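Local coordinates for protein CsuE (Acinetobacter baumannii, PDB 6FJY), which probably serves as the adhesive subunit at the tip of Csu pili, archaic chaperone-usher fibres with which the bacterium attaches to surfaces and builds biofilms, at residues B[13-18]-B[178-183]; B[59-64]-B[119-124]; B[25-30]-B[106-111]. All coordinates share one frame; numbering follows the deposited sequence.

Interaction 1 closes a long loop in the chain, and both others are nested inside it, although neither touches it: nearest atoms lie about 5 Å away for interaction 2 and about 4 Å for interaction 3. The three centres are nearly equidistant: that of interaction 2 lies about 17 Å from each of the others, which are about 18 Å apart. Interactions 1 and 2 reach neighbouring strands, 167-189 and 119-136, of one mixed sheet, whereas interaction 3 belongs to a separate three-stranded antiparallel sheet. Interactions 2 and 3 meet directly, Phe59 CZ lying 3.9 Å from Ile108 CD1, so apolar packing joins the two sheets. The separate CsuC chain packs against residues of interactions 1 and 2, but not of interaction 3.

Interaction 1. Residues B[13-18]-B[178-183]; sequences SVPSIY and LPDCRI
Pro15 and Leu178 form a single parallel beta bridge where strand 9-15 ends and helix 16-22 begins, Pro15 occupying the helix N-cap position. Leu178 N donates to Val14 O (2.7 Å, 160° at the hydrogen), and Ser16 N returns a weak bond to Leu178 O. With chi1 at -61°, Leu178 turns CG beside its own backbone N; its CB rests on Pro15 CA and its CD1 reaches Ser13 CB at 4.0 Å. Trp6 of the CsuC chain packs on both Pro15 and Leu178, placing the bridge at the interface between the two proteins.

Asp180 brings its carboxylate to the start of the helix. OD2 lies 3.3 Å from Pro15 CB and receives a weak but nearly straight bond from Tyr18 N (3.4 Å, 168°), a position in which the helix N-terminus probably favours the negative charge. Arg182 steadies the same carboxylate: NH2 makes a salt bridge to Asp180 OD2 at 3.2 Å, on the syn side but tilted out of the carboxylate plane, and NE bonds weakly to OD1. Glu21 of the helix pairs with NH1. The Ile17 and Arg182 side chains run in opposite directions alongside each other, Ile17 CG2 over one guanidinium face, off centre and 3.4 Å from Arg182 CZ.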
ATOM      1  N   SER B  13      -8.012  -1.262  -5.509  1.00 60.50           N
ATOM      2  CA  SER B  13      -7.252  -1.159  -4.275  1.00 53.13           C
ATOM      3  C   SER B  13      -7.404   0.251  -3.718  1.00 51.37           C
ATOM      4  O   SER B  13      -7.216   1.231  -4.441  1.00 41.46           O
ATOM      5  CB  SER B  13      -5.776  -1.502  -4.511  1.00 59.67           C
ATOM      6  OG  SER B  13      -5.650  -2.734  -5.213  1.00 55.05           O
ATOM      7  N   VAL B  14      -7.743   0.338  -2.435  1.00 63.52           N
ATOM      8  CA  VAL B  14      -7.907   1.596  -1.711  1.00 50.32           C
ATOM      9  C   VAL B  14      -7.207   1.493  -0.358  1.00 48.58           C
ATOM     10  O   VAL B  14      -7.295   0.450   0.306  1.00 38.42           O
ATOM     11  CB  VAL B  14      -9.396   1.935  -1.543  1.00 47.59           C
ATOM     12  CG1 VAL B  14     -10.107   0.832  -0.806  1.00 52.25           C
ATOM     13  CG2 VAL B  14      -9.573   3.255  -0.806  1.00 56.42           C
ATOM     14  N   PRO B  15      -6.483   2.529   0.080  1.00 53.21           N
ATOM     15  CA  PRO B  15      -5.954   2.528   1.448  1.00 52.74           C
ATOM     16  C   PRO B  15      -7.068   2.798   2.452  1.00 61.35           C
ATOM     17  O   PRO B  15      -8.048   3.482   2.148  1.00 40.33           O
ATOM     18  CB  PRO B  15      -4.918   3.657   1.431  1.00 51.37           C
ATOM     19  CG  PRO B  15      -5.353   4.562   0.338  1.00 57.95           C
ATOM     20  CD  PRO B  15      -6.056   3.713  -0.685  1.00 52.86           C
ATOM     21  N   SER B  16      -6.892   2.266   3.671  1.00 53.18           N
ATOM     22  CA  SER B  16      -8.030   2.048   4.566  1.00 56.41           C
ATOM     23  C   SER B  16      -8.549   3.351   5.176  1.00 51.01           C
ATOM     24  O   SER B  16      -9.763   3.562   5.268  1.00 56.36           O
ATOM     25  CB  SER B  16      -7.642   1.059   5.666  1.00 49.44           C
ATOM     26  OG  SER B  16      -6.571   1.552   6.442  1.00 56.74           O
ATOM     27  N   ILE B  17      -7.647   4.212   5.641  1.00 55.64           N
ATOM     28  CA  ILE B  17      -8.058   5.464   6.278  1.00 57.35           C
ATOM     29  C   ILE B  17      -8.718   6.393   5.259  1.00 55.55           C
ATOM     30  O   ILE B  17      -9.815   6.912   5.491  1.00 44.58           O
ATOM     31  CB  ILE B  17      -6.851   6.109   6.974  1.00 59.86           C
ATOM     32  CG1 ILE B  17      -6.378   5.181   8.098  1.00 69.05           C
ATOM     33  CG2 ILE B  17      -7.193   7.503   7.500  1.00 58.99           C
ATOM     34  CD1 ILE B  17      -5.115   5.629   8.822  1.00 64.83           C
ATOM     35  N   TYR B  18      -8.079   6.572   4.097  1.00 59.45           N
ATOM     36  CA  TYR B  18      -8.696   7.304   2.997  1.00 53.16           C
ATOM     37  C   TYR B  18     -10.071   6.741   2.655  1.00 52.71           C
ATOM     38  O   TYR B  18     -10.994   7.492   2.322  1.00 42.95           O
ATOM     39  CB  TYR B  18      -7.776   7.255   1.774  1.00 57.95           C
ATOM     40  CG  TYR B  18      -8.138   8.224   0.666  1.00 76.27           C
ATOM     41  CD1 TYR B  18      -7.686   9.539   0.694  1.00 81.94           C
ATOM     42  CD2 TYR B  18      -8.935   7.828  -0.403  1.00 75.70           C
ATOM     43  CE1 TYR B  18      -8.014  10.430  -0.313  1.00 83.97           C
ATOM     44  CE2 TYR B  18      -9.269   8.714  -1.413  1.00 70.96           C
ATOM     45  CZ  TYR B  18      -8.801  10.011  -1.363  1.00 73.23           C
ATOM     46  OH  TYR B  18      -9.120  10.893  -2.366  1.00 72.24           O
ATOM     47  N   LEU B 178      -5.685  -1.413   1.509  1.00 58.39           N
ATOM     48  CA  LEU B 178      -4.248  -1.389   1.742  1.00 58.32           C
ATOM     49  C   LEU B 178      -3.915  -0.746   3.077  1.00 50.90           C
ATOM     50  O   LEU B 178      -4.651   0.118   3.550  1.00 45.59           O
ATOM     51  CB  LEU B 178      -3.537  -0.612   0.635  1.00 56.76           C
ATOM     52  CG  LEU B 178      -3.738  -1.238  -0.728  1.00 65.04           C
ATOM     53  CD1 LEU B 178      -3.088  -0.371  -1.767  1.00 63.83           C
ATOM     54  CD2 LEU B 178      -3.149  -2.646  -0.721  1.00 59.48           C
ATOM     55  N   PRO B 179      -2.800  -1.146   3.690  1.00 59.19           N
ATOM     56  CA  PRO B 179      -2.314  -0.431   4.869  1.00 53.61           C
ATOM     57  C   PRO B 179      -2.077   1.038   4.552  1.00 57.14           C
ATOM     58  O   PRO B 179      -1.901   1.440   3.401  1.00 53.53           O
ATOM     59  CB  PRO B 179      -1.005  -1.151   5.208  1.00 50.02           C
ATOM     60  CG  PRO B 179      -1.165  -2.502   4.634  1.00 61.13           C
ATOM     61  CD  PRO B 179      -1.966  -2.319   3.377  1.00 59.22           C
ATOM     62  N   ASP B 180      -2.057   1.842   5.608  1.00 68.51           N
ATOM     63  CA  ASP B 180      -2.176   3.285   5.463  1.00 75.08           C
ATOM     64  C   ASP B 180      -1.819   3.931   6.794  1.00 59.04           C
ATOM     65  O   ASP B 180      -2.265   3.471   7.849  1.00 57.99           O
ATOM     66  CB  ASP B 180      -3.605   3.657   5.028  1.00 75.70           C
ATOM     67  CG  ASP B 180      -3.741   5.105   4.583  1.00 71.69           C
ATOM     68  OD1 ASP B 180      -2.744   5.856   4.643  1.00 71.12           O
ATOM     69  OD2 ASP B 180      -4.858   5.486   4.164  1.00 57.35           O
ATOM     70  N   CYS B 181      -1.018   4.992   6.737  1.00 63.90           N
ATOM     71  CA  CYS B 181      -0.579   5.702   7.933  1.00 55.45           C
ATOM     72  C   CYS B 181      -0.579   7.198   7.670  1.00 63.82           C
ATOM     73  O   CYS B 181      -0.166   7.642   6.596  1.00 65.83           O
ATOM     74  CB  CYS B 181       0.823   5.247   8.383  1.00 47.18           C
ATOM     75  SG  CYS B 181       0.878   3.588   9.095  1.00 42.39           S
ATOM     76  N   ARG B 182      -1.056   7.969   8.651  1.00 68.11           N
ATOM     77  CA  ARG B 182      -0.933   9.420   8.654  1.00 61.70           C
ATOM     78  C   ARG B 182      -0.112   9.864   9.858  1.00 56.19           C
ATOM     79  O   ARG B 182      -0.313   9.368  10.972  1.00 40.92           O
ATOM     80  CB  ARG B 182      -2.298  10.108   8.695  1.00 61.09           C
ATOM     81  CG  ARG B 182      -3.337   9.468   7.804  1.00 84.63           C
ATOM     82  CD  ARG B 182      -2.979   9.576   6.327  1.00 95.12           C
ATOM     83  NE  ARG B 182      -3.928   8.838   5.493  1.00 90.34           N
ATOM     84  CZ  ARG B 182      -5.186   9.213   5.286  1.00104.40           C
ATOM     85  NH1 ARG B 182      -5.662  10.318   5.849  1.00110.27           N
ATOM     86  NH2 ARG B 182      -5.972   8.476   4.518  1.00112.99           N
ATOM     87  N   ILE B 183       0.800  10.813   9.626  1.00 58.81           N
ATOM     88  CA  ILE B 183       1.672  11.372  10.654  1.00 52.73           C
ATOM     89  C   ILE B 183       1.316  12.836  10.871  1.00 64.43           C
ATOM     90  O   ILE B 183       1.160  13.595   9.908  1.00 46.49           O
ATOM     91  CB  ILE B 183       3.155  11.269  10.264  1.00 55.54           C
ATOM     92  CG1 ILE B 183       3.538   9.833   9.900  1.00 68.13           C
ATOM     93  CG2 ILE B 183       4.031  11.810  11.396  1.00 52.53           C
ATOM     94  CD1 ILE B 183       4.880   9.758   9.211  1.00 70.54           C
TER

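Interaction 2. Residues B[59-64]-B[119-124]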
ATOM      1  N   PHE B  59     -18.995  -7.131   0.321  1.00 65.21           N
ATOM      2  CA  PHE B  59     -17.661  -7.650   0.024  1.00 47.52           C
ATOM      3  C   PHE B  59     -17.025  -8.122   1.320  1.00 47.89           C
ATOM      4  O   PHE B  59     -16.867  -7.334   2.254  1.00 37.94           O
ATOM      5  CB  PHE B  59     -16.787  -6.596  -0.644  1.00 49.46           C
ATOM      6  CG  PHE B  59     -17.172  -6.308  -2.061  1.00 62.52           C
ATOM      7  CD1 PHE B  59     -18.347  -5.622  -2.347  1.00 53.58           C
ATOM      8  CD2 PHE B  59     -16.357  -6.706  -3.108  1.00 55.81           C
ATOM      9  CE1 PHE B  59     -18.708  -5.360  -3.657  1.00 54.09           C
ATOM     10  CE2 PHE B  59     -16.704  -6.440  -4.421  1.00 52.11           C
ATOM     11  CZ  PHE B  59     -17.879  -5.764  -4.696  1.00 60.62           C
ATOM     12  N   THR B  60     -16.662  -9.403   1.373  1.00 61.57           N
ATOM     13  CA  THR B  60     -16.272 -10.066   2.608  1.00 58.72           C
ATOM     14  C   THR B  60     -14.806 -10.454   2.569  1.00 54.47           C
ATOM     15  O   THR B  60     -14.341 -11.053   1.593  1.00 48.18           O
ATOM     16  CB  THR B  60     -17.104 -11.321   2.871  1.00 60.30           C
ATOM     17  OG1 THR B  60     -18.475 -10.951   3.035  1.00 52.64           O
ATOM     18  CG2 THR B  60     -16.601 -12.042   4.145  1.00 52.59           C
ATOM     19  N   ASN B  61     -14.104 -10.117   3.645  1.00 64.22           N
ATOM     20  CA  ASN B  61     -12.741 -10.552   3.900  1.00 59.57           C
ATOM     21  C   ASN B  61     -12.770 -11.925   4.564  1.00 66.63           C
ATOM     22  O   ASN B  61     -13.182 -12.049   5.723  1.00 51.21           O
ATOM     23  CB  ASN B  61     -12.043  -9.544   4.794  1.00 65.19           C
ATOM     24  CG  ASN B  61     -10.748 -10.052   5.294  1.00 75.57           C
ATOM     25  OD1 ASN B  61     -10.679 -10.676   6.344  1.00 70.74           O
ATOM     26  ND2 ASN B  61      -9.703  -9.809   4.537  1.00 98.76           N
ATOM     27  N   ALA B  62     -12.303 -12.955   3.845  1.00 57.11           N
ATOM     28  CA  ALA B  62     -12.480 -14.322   4.326  1.00 58.37           C
ATOM     29  C   ALA B  62     -11.798 -14.572   5.665  1.00 57.61           C
ATOM     30  O   ALA B  62     -12.228 -15.464   6.401  1.00 51.36           O
ATOM     31  CB  ALA B  62     -11.969 -15.326   3.290  1.00 61.14           C
ATOM     32  N   GLN B  63     -10.768 -13.809   6.020  1.00 62.23           N
ATOM     33  CA  GLN B  63      -9.997 -14.162   7.204  1.00 71.33           C
ATOM     34  C   GLN B  63     -10.417 -13.411   8.463  1.00 69.39           C
ATOM     35  O   GLN B  63     -10.033 -13.821   9.563  1.00 57.37           O
ATOM     36  CB  GLN B  63      -8.498 -13.966   6.942  1.00 80.41           C
ATOM     37  CG  GLN B  63      -7.929 -12.632   7.345  1.00116.28           C
ATOM     38  CD  GLN B  63      -8.033 -11.615   6.237  1.00135.57           C
ATOM     39  OE1 GLN B  63      -8.368 -11.952   5.102  1.00133.42           O
ATOM     40  NE2 GLN B  63      -7.775 -10.351   6.566  1.00144.57           N
ATOM     41  N   THR B  64     -11.205 -12.343   8.347  1.00 80.86           N
ATOM     42  CA  THR B  64     -11.737 -11.661   9.519  1.00 68.87           C
ATOM     43  C   THR B  64     -13.253 -11.697   9.636  1.00 59.09           C
ATOM     44  O   THR B  64     -13.771 -11.386  10.710  1.00 50.64           O
ATOM     45  CB  THR B  64     -11.315 -10.183   9.538  1.00 65.99           C
ATOM     46  OG1 THR B  64     -11.994  -9.487   8.490  1.00 48.14           O
ATOM     47  CG2 THR B  64      -9.811 -10.042   9.365  1.00 61.93           C
ATOM     48  N   GLY B 119      -6.730  -6.104   3.716  1.00 58.48           N
ATOM     49  CA  GLY B 119      -7.013  -7.461   3.298  1.00 42.16           C
ATOM     50  C   GLY B 119      -7.770  -7.437   1.985  1.00 47.56           C
ATOM     51  O   GLY B 119      -7.954  -6.389   1.370  1.00 43.94           O
ATOM     52  N   VAL B 120      -8.196  -8.619   1.570  1.00 61.45           N
ATOM     53  CA  VAL B 120      -8.952  -8.771   0.335  1.00 59.70           C
ATOM     54  C   VAL B 120     -10.412  -8.955   0.703  1.00 48.52           C
ATOM     55  O   VAL B 120     -10.760  -9.843   1.489  1.00 39.97           O
ATOM     56  CB  VAL B 120      -8.439  -9.944  -0.510  1.00 63.40           C
ATOM     57  CG1 VAL B 120      -9.214 -10.017  -1.814  1.00 51.55           C
ATOM     58  CG2 VAL B 120      -6.971  -9.761  -0.783  1.00 59.48           C
ATOM     59  N   TYR B 121     -11.251  -8.101   0.144  1.00 59.62           N
ATOM     60  CA  TYR B 121     -12.683  -8.072   0.396  1.00 50.35           C
ATOM     61  C   TYR B 121     -13.345  -8.536  -0.895  1.00 58.14           C
ATOM     62  O   TYR B 121     -13.451  -7.780  -1.865  1.00 35.84           O
ATOM     63  CB  TYR B 121     -13.117  -6.670   0.840  1.00 46.18           C
ATOM     64  CG  TYR B 121     -12.617  -6.378   2.227  1.00 42.34           C
ATOM     65  CD1 TYR B 121     -11.280  -6.097   2.452  1.00 47.25           C
ATOM     66  CD2 TYR B 121     -13.456  -6.463   3.323  1.00 43.78           C
ATOM     67  CE1 TYR B 121     -10.796  -5.873   3.718  1.00 50.24           C
ATOM     68  CE2 TYR B 121     -12.979  -6.232   4.599  1.00 45.66           C
ATOM     69  CZ  TYR B 121     -11.649  -5.938   4.795  1.00 44.51           C
ATOM     70  OH  TYR B 121     -11.146  -5.712   6.063  1.00 39.09           O
ATOM     71  N   GLN B 122     -13.757  -9.799  -0.907  1.00 62.91           N
ATOM     72  CA  GLN B 122     -14.280 -10.422  -2.110  1.00 53.71           C
ATOM     73  C   GLN B 122     -15.794 -10.330  -2.129  1.00 46.29           C
ATOM     74  O   GLN B 122     -16.456 -10.532  -1.106  1.00 37.89           O
ATOM     75  CB  GLN B 122     -13.840 -11.886  -2.189  1.00 58.75           C
ATOM     76  CG  GLN B 122     -14.437 -12.650  -3.358  1.00 84.84           C
ATOM     77  CD  GLN B 122     -13.698 -12.406  -4.653  1.00 91.65           C
ATOM     78  OE1 GLN B 122     -14.298 -12.363  -5.726  1.00 80.12           O
ATOM     79  NE2 GLN B 122     -12.384 -12.256  -4.562  1.00107.38           N
ATOM     80  N   ALA B 123     -16.334 -10.053  -3.313  1.00 60.47           N
ATOM     81  CA  ALA B 123     -17.780  -9.976  -3.489  1.00 60.82           C
ATOM     82  C   ALA B 123     -18.427 -11.283  -3.067  1.00 59.06           C
ATOM     83  O   ALA B 123     -17.936 -12.368  -3.389  1.00 38.81           O
ATOM     84  CB  ALA B 123     -18.128  -9.658  -4.943  1.00 53.96           C
ATOM     85  N   ASP B 124     -19.530 -11.171  -2.320  1.00 68.73           N
ATOM     86  CA  ASP B 124     -20.138 -12.353  -1.723  1.00 63.95           C
ATOM     87  C   ASP B 124     -20.703 -13.294  -2.780  1.00 69.81           C
ATOM     88  O   ASP B 124     -20.814 -14.501  -2.541  1.00 73.28           O
ATOM     89  CB  ASP B 124     -21.205 -11.928  -0.719  1.00 54.29           C
ATOM     90  CG  ASP B 124     -20.596 -11.325   0.530  1.00 58.18           C
ATOM     91  OD1 ASP B 124     -19.348 -11.331   0.641  1.00 48.21           O
ATOM     92  OD2 ASP B 124     -21.352 -10.841   1.401  1.00 54.41           O
TER
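Phe59 lies against residues 121 to 123 of strand 119-136, its side chain meeting Tyr121 and Ala123 through CB, CG, CD2, CE2 and CZ. CB meets Tyr121 CB at 4.0 Å; CG is turned beside the backbone N (chi1 -72°), and Ala123 CA lies over the ring face near it. From there CD2 brings the ring edge in plane against Tyr121 O at 3.3 Å. CE2 lies 3.6 Å from Ala123 CB, and CZ at the tip also borders that methyl, which stands over one ring face as a CH-pi contact, 28° off the normal. Leu173 of strand 167-189 also packs on Phe59.

Two residues on, the aromatic group belongs to the other strand: Asn61 CB lies over a face of the Tyr121 ring, 3.6 Å from its centroid, while Phe59 O meets the ring edge. Thr60, between them, faces the other way. Its OG1 donates to Asp124 OD1 (2.6 Å) on the syn side of the carboxylate, the two side chains crossing at about a right angle.

Backbone bonds from Thr60 N to Gln122 O (2.7 Å) and from Gln122 N to Thr60 O define the hydrogen-bonded pair, next to the non-hydrogen-bonded pair Phe59-Ala123. Such alternation is typical of an antiparallel beta ladder, here a short strand laid on a long one.

Interaction 3. Residues B[25-30]-B[106-111]; sequences NSSQFN and FYIRLP
Ser27 and Ile108 exchange two backbone hydrogen bonds, as do Phe29 and Phe106, which makes the strands 24-31 and 103-110 a regular antiparallel ladder with Gln28-Tyr107 as the non-hydrogen-bonded pair between them. Ser27 N reaches Ile108 O at 2.9 Å, and Phe106 N reaches Phe29 O at 2.8 Å. The segment axes approach to 4.4 Å, with N-to-C directions 146° apart, so the pair is twisted. CA-H...O contacts fill the intervals between the bonds; Tyr107 CA, for example, stands 3.1 Å from Ser27 O.

Apolar and aromatic contacts gather on the face carrying Ser27, Phe29, Phe106 and Ile108. The Phe29 ring takes the sterically demanding position between backbone N and carbonyl carbon (chi1 69°), which swings it across toward the other strand. One face receives Phe106 CB, a CH-pi contact 3.9 Å from the ring centroid and 26° off its normal, and Ile108 N lies at the ring edge, in its plane. The Phe106 ring extends beyond Phe29, whose CZ sits at its edge, near the ring plane. Ile108 CG2 packs on Ser27 CB at 3.7 Å.

On the reverse face Tyr107 lies against Gln28. Tyr107 CE1 touches Gln28 CB at 3.7 Å; the amide and phenol ring are turned nearly perpendicular. Nearby, Ser26 OG lies 3.9 Å from Arg109 NH2, near the guanidinium edge.

The chemistry thus divides the ladder into two sides. Phe29 and Ile108 are buried against strands 9-15 and 167-189, including Ile12, Leu173 and Ile175, whereas Gln28 is exposed and Tyr107 and Arg109 partly so. Backbone bonding supplies the register, and apolar packing on one face holds this sheet to the rest of the fold.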
ATOM      1  N   ASN B  25     -14.090   6.840  -5.166  1.00 70.74           N
ATOM      2  CA  ASN B  25     -14.787   7.388  -6.316  1.00 75.03           C
ATOM      3  C   ASN B  25     -15.136   6.285  -7.308  1.00 64.09           C
ATOM      4  O   ASN B  25     -14.551   5.203  -7.300  1.00 44.28           O
ATOM      5  CB  ASN B  25     -13.937   8.468  -6.990  1.00 76.52           C
ATOM      6  CG  ASN B  25     -13.789   9.711  -6.124  1.00 83.39           C
ATOM      7  OD1 ASN B  25     -14.555   9.920  -5.180  1.00 70.70           O
ATOM      8  ND2 ASN B  25     -12.808  10.545  -6.447  1.00 89.61           N
ATOM      9  N   SER B  26     -16.122   6.575  -8.158  1.00 76.93           N
ATOM     10  CA  SER B  26     -16.568   5.646  -9.187  1.00 79.94           C
ATOM     11  C   SER B  26     -15.382   5.070  -9.944  1.00 78.75           C
ATOM     12  O   SER B  26     -14.752   5.761 -10.751  1.00 75.49           O
ATOM     13  CB  SER B  26     -17.535   6.327 -10.162  1.00 83.47           C
ATOM     14  OG  SER B  26     -18.842   6.400  -9.622  1.00 91.78           O
ATOM     15  N   SER B  27     -15.059   3.813  -9.657  1.00 78.16           N
ATOM     16  CA  SER B  27     -14.009   3.080 -10.347  1.00 70.67           C
ATOM     17  C   SER B  27     -14.640   2.253 -11.458  1.00 64.94           C
ATOM     18  O   SER B  27     -15.614   1.532 -11.226  1.00 52.72           O
ATOM     19  CB  SER B  27     -13.241   2.161  -9.391  1.00 66.67           C
ATOM     20  OG  SER B  27     -12.929   2.806  -8.171  1.00 71.17           O
ATOM     21  N   GLN B  28     -14.069   2.356 -12.649  1.00 66.41           N
ATOM     22  CA  GLN B  28     -14.522   1.619 -13.815  1.00 65.13           C
ATOM     23  C   GLN B  28     -14.005   0.181 -13.788  1.00 73.25           C
ATOM     24  O   GLN B  28     -12.818  -0.056 -13.539  1.00 69.89           O
ATOM     25  CB  GLN B  28     -14.041   2.348 -15.069  1.00 74.38           C
ATOM     26  CG  GLN B  28     -14.025   1.553 -16.350  1.00 77.11           C
ATOM     27  CD  GLN B  28     -13.840   2.451 -17.568  1.00 79.97           C
ATOM     28  OE1 GLN B  28     -14.181   3.637 -17.536  1.00 77.10           O
ATOM     29  NE2 GLN B  28     -13.298   1.890 -18.644  1.00 83.83           N
ATOM     30  N   PHE B  29     -14.899  -0.777 -14.030  1.00 65.90           N
ATOM     31  CA  PHE B  29     -14.495  -2.155 -14.264  1.00 52.66           C
ATOM     32  C   PHE B  29     -15.315  -2.739 -15.401  1.00 57.90           C
ATOM     33  O   PHE B  29     -16.316  -2.168 -15.834  1.00 34.24           O
ATOM     34  CB  PHE B  29     -14.613  -3.030 -13.010  1.00 40.92           C
ATOM     35  CG  PHE B  29     -16.014  -3.292 -12.569  1.00 56.04           C
ATOM     36  CD1 PHE B  29     -16.691  -2.366 -11.792  1.00 67.74           C
ATOM     37  CD2 PHE B  29     -16.645  -4.480 -12.895  1.00 51.20           C
ATOM     38  CE1 PHE B  29     -17.980  -2.607 -11.375  1.00 69.85           C
ATOM     39  CE2 PHE B  29     -17.935  -4.735 -12.474  1.00 53.25           C
ATOM     40  CZ  PHE B  29     -18.609  -3.799 -11.714  1.00 62.65           C
ATOM     41  N   ASN B  30     -14.856  -3.895 -15.875  1.00 58.73           N
ATOM     42  CA  ASN B  30     -15.445  -4.569 -17.021  1.00 56.16           C
ATOM     43  C   ASN B  30     -16.779  -5.188 -16.653  1.00 53.22           C
ATOM     44  O   ASN B  30     -16.884  -5.951 -15.687  1.00 42.82           O
ATOM     45  CB  ASN B  30     -14.498  -5.651 -17.532  1.00 74.50           C
ATOM     46  CG  ASN B  30     -13.171  -5.090 -18.001  1.00 80.85           C
ATOM     47  OD1 ASN B  30     -13.080  -3.921 -18.388  1.00 66.85           O
ATOM     48  ND2 ASN B  30     -12.134  -5.925 -17.978  1.00 87.62           N
ATOM     49  N   PHE B 106     -18.757  -0.875 -16.133  1.00 67.57           N
ATOM     50  CA  PHE B 106     -19.564  -0.639 -14.952  1.00 63.87           C
ATOM     51  C   PHE B 106     -18.701   0.112 -13.951  1.00 62.69           C
ATOM     52  O   PHE B 106     -17.491   0.277 -14.129  1.00 45.98           O
ATOM     53  CB  PHE B 106     -20.106  -1.942 -14.344  1.00 53.35           C
ATOM     54  CG  PHE B 106     -21.305  -2.509 -15.067  1.00 47.43           C
ATOM     55  CD1 PHE B 106     -21.826  -1.884 -16.186  1.00 50.02           C
ATOM     56  CD2 PHE B 106     -21.915  -3.678 -14.612  1.00 56.87           C
ATOM     57  CE1 PHE B 106     -22.933  -2.398 -16.838  1.00 50.20           C
ATOM     58  CE2 PHE B 106     -23.029  -4.203 -15.261  1.00 53.82           C
ATOM     59  CZ  PHE B 106     -23.540  -3.564 -16.379  1.00 54.19           C
ATOM     60  N   TYR B 107     -19.334   0.580 -12.890  1.00 59.54           N
ATOM     61  CA  TYR B 107     -18.633   1.358 -11.891  1.00 55.78           C
ATOM     62  C   TYR B 107     -18.919   0.769 -10.527  1.00 54.05           C
ATOM     63  O   TYR B 107     -19.997   0.225 -10.282  1.00 53.50           O
ATOM     64  CB  TYR B 107     -19.034   2.834 -11.955  1.00 53.38           C
ATOM     65  CG  TYR B 107     -18.686   3.448 -13.292  1.00 54.49           C
ATOM     66  CD1 TYR B 107     -17.395   3.889 -13.558  1.00 63.82           C
ATOM     67  CD2 TYR B 107     -19.631   3.555 -14.302  1.00 59.00           C
ATOM     68  CE1 TYR B 107     -17.056   4.437 -14.796  1.00 60.36           C
ATOM     69  CE2 TYR B 107     -19.301   4.106 -15.538  1.00 54.40           C
ATOM     70  CZ  TYR B 107     -18.023   4.542 -15.778  1.00 52.86           C
ATOM     71  OH  TYR B 107     -17.728   5.082 -17.006  1.00 47.38           O
ATOM     72  N   ILE B 108     -17.934   0.865  -9.655  1.00 49.27           N
ATOM     73  CA  ILE B 108     -18.089   0.501  -8.261  1.00 67.66           C
ATOM     74  C   ILE B 108     -17.790   1.752  -7.453  1.00 69.24           C
ATOM     75  O   ILE B 108     -16.899   2.532  -7.802  1.00 58.37           O
ATOM     76  CB  ILE B 108     -17.171  -0.680  -7.871  1.00 72.64           C
ATOM     77  CG1 ILE B 108     -17.262  -1.007  -6.382  1.00 62.43           C
ATOM     78  CG2 ILE B 108     -15.726  -0.413  -8.285  1.00 76.49           C
ATOM     79  CD1 ILE B 108     -16.667  -2.360  -6.033  1.00 64.17           C
ATOM     80  N   ARG B 109     -18.579   1.973  -6.412  1.00 69.75           N
ATOM     81  CA  ARG B 109     -18.403   3.129  -5.553  1.00 79.46           C
ATOM     82  C   ARG B 109     -18.546   2.663  -4.114  1.00 81.33           C
ATOM     83  O   ARG B 109     -19.477   1.922  -3.784  1.00 79.81           O
ATOM     84  CB  ARG B 109     -19.422   4.220  -5.896  1.00 79.31           C
ATOM     85  CG  ARG B 109     -19.550   5.331  -4.888  1.00 89.10           C
ATOM     86  CD  ARG B 109     -20.898   6.017  -5.066  1.00 96.39           C
ATOM     87  NE  ARG B 109     -21.090   6.476  -6.439  1.00 90.59           N
ATOM     88  CZ  ARG B 109     -22.275   6.742  -6.973  1.00 94.46           C
ATOM     89  NH1 ARG B 109     -23.372   6.587  -6.246  1.00 87.97           N
ATOM     90  NH2 ARG B 109     -22.365   7.165  -8.230  1.00107.50           N
ATOM     91  N   LEU B 110     -17.600   3.070  -3.272  1.00 82.49           N
ATOM     92  CA  LEU B 110     -17.642   2.795  -1.850  1.00 62.68           C
ATOM     93  C   LEU B 110     -17.942   4.088  -1.114  1.00 60.47           C
ATOM     94  O   LEU B 110     -17.164   5.050  -1.204  1.00 48.80           O
ATOM     95  CB  LEU B 110     -16.325   2.195  -1.366  1.00 59.31           C
ATOM     96  CG  LEU B 110     -15.759   1.047  -2.202  1.00 63.29           C
ATOM     97  CD1 LEU B 110     -14.314   0.723  -1.803  1.00 72.38           C
ATOM     98  CD2 LEU B 110     -16.636  -0.160  -2.026  1.00 54.59           C
ATOM     99  N   PRO B 111     -19.041   4.154  -0.397  1.00 66.35           N
ATOM    100  CA  PRO B 111     -19.361   5.376   0.347  1.00 73.94           C
ATOM    101  C   PRO B 111     -18.796   5.398   1.750  1.00 77.37           C
ATOM    102  O   PRO B 111     -18.062   4.500   2.174  1.00 69.73           O
ATOM    103  CB  PRO B 111     -20.892   5.341   0.410  1.00 64.99           C
ATOM    104  CG  PRO B 111     -21.188   3.872   0.505  1.00 64.72           C
ATOM    105  CD  PRO B 111     -20.164   3.196  -0.387  1.00 57.72           C
TER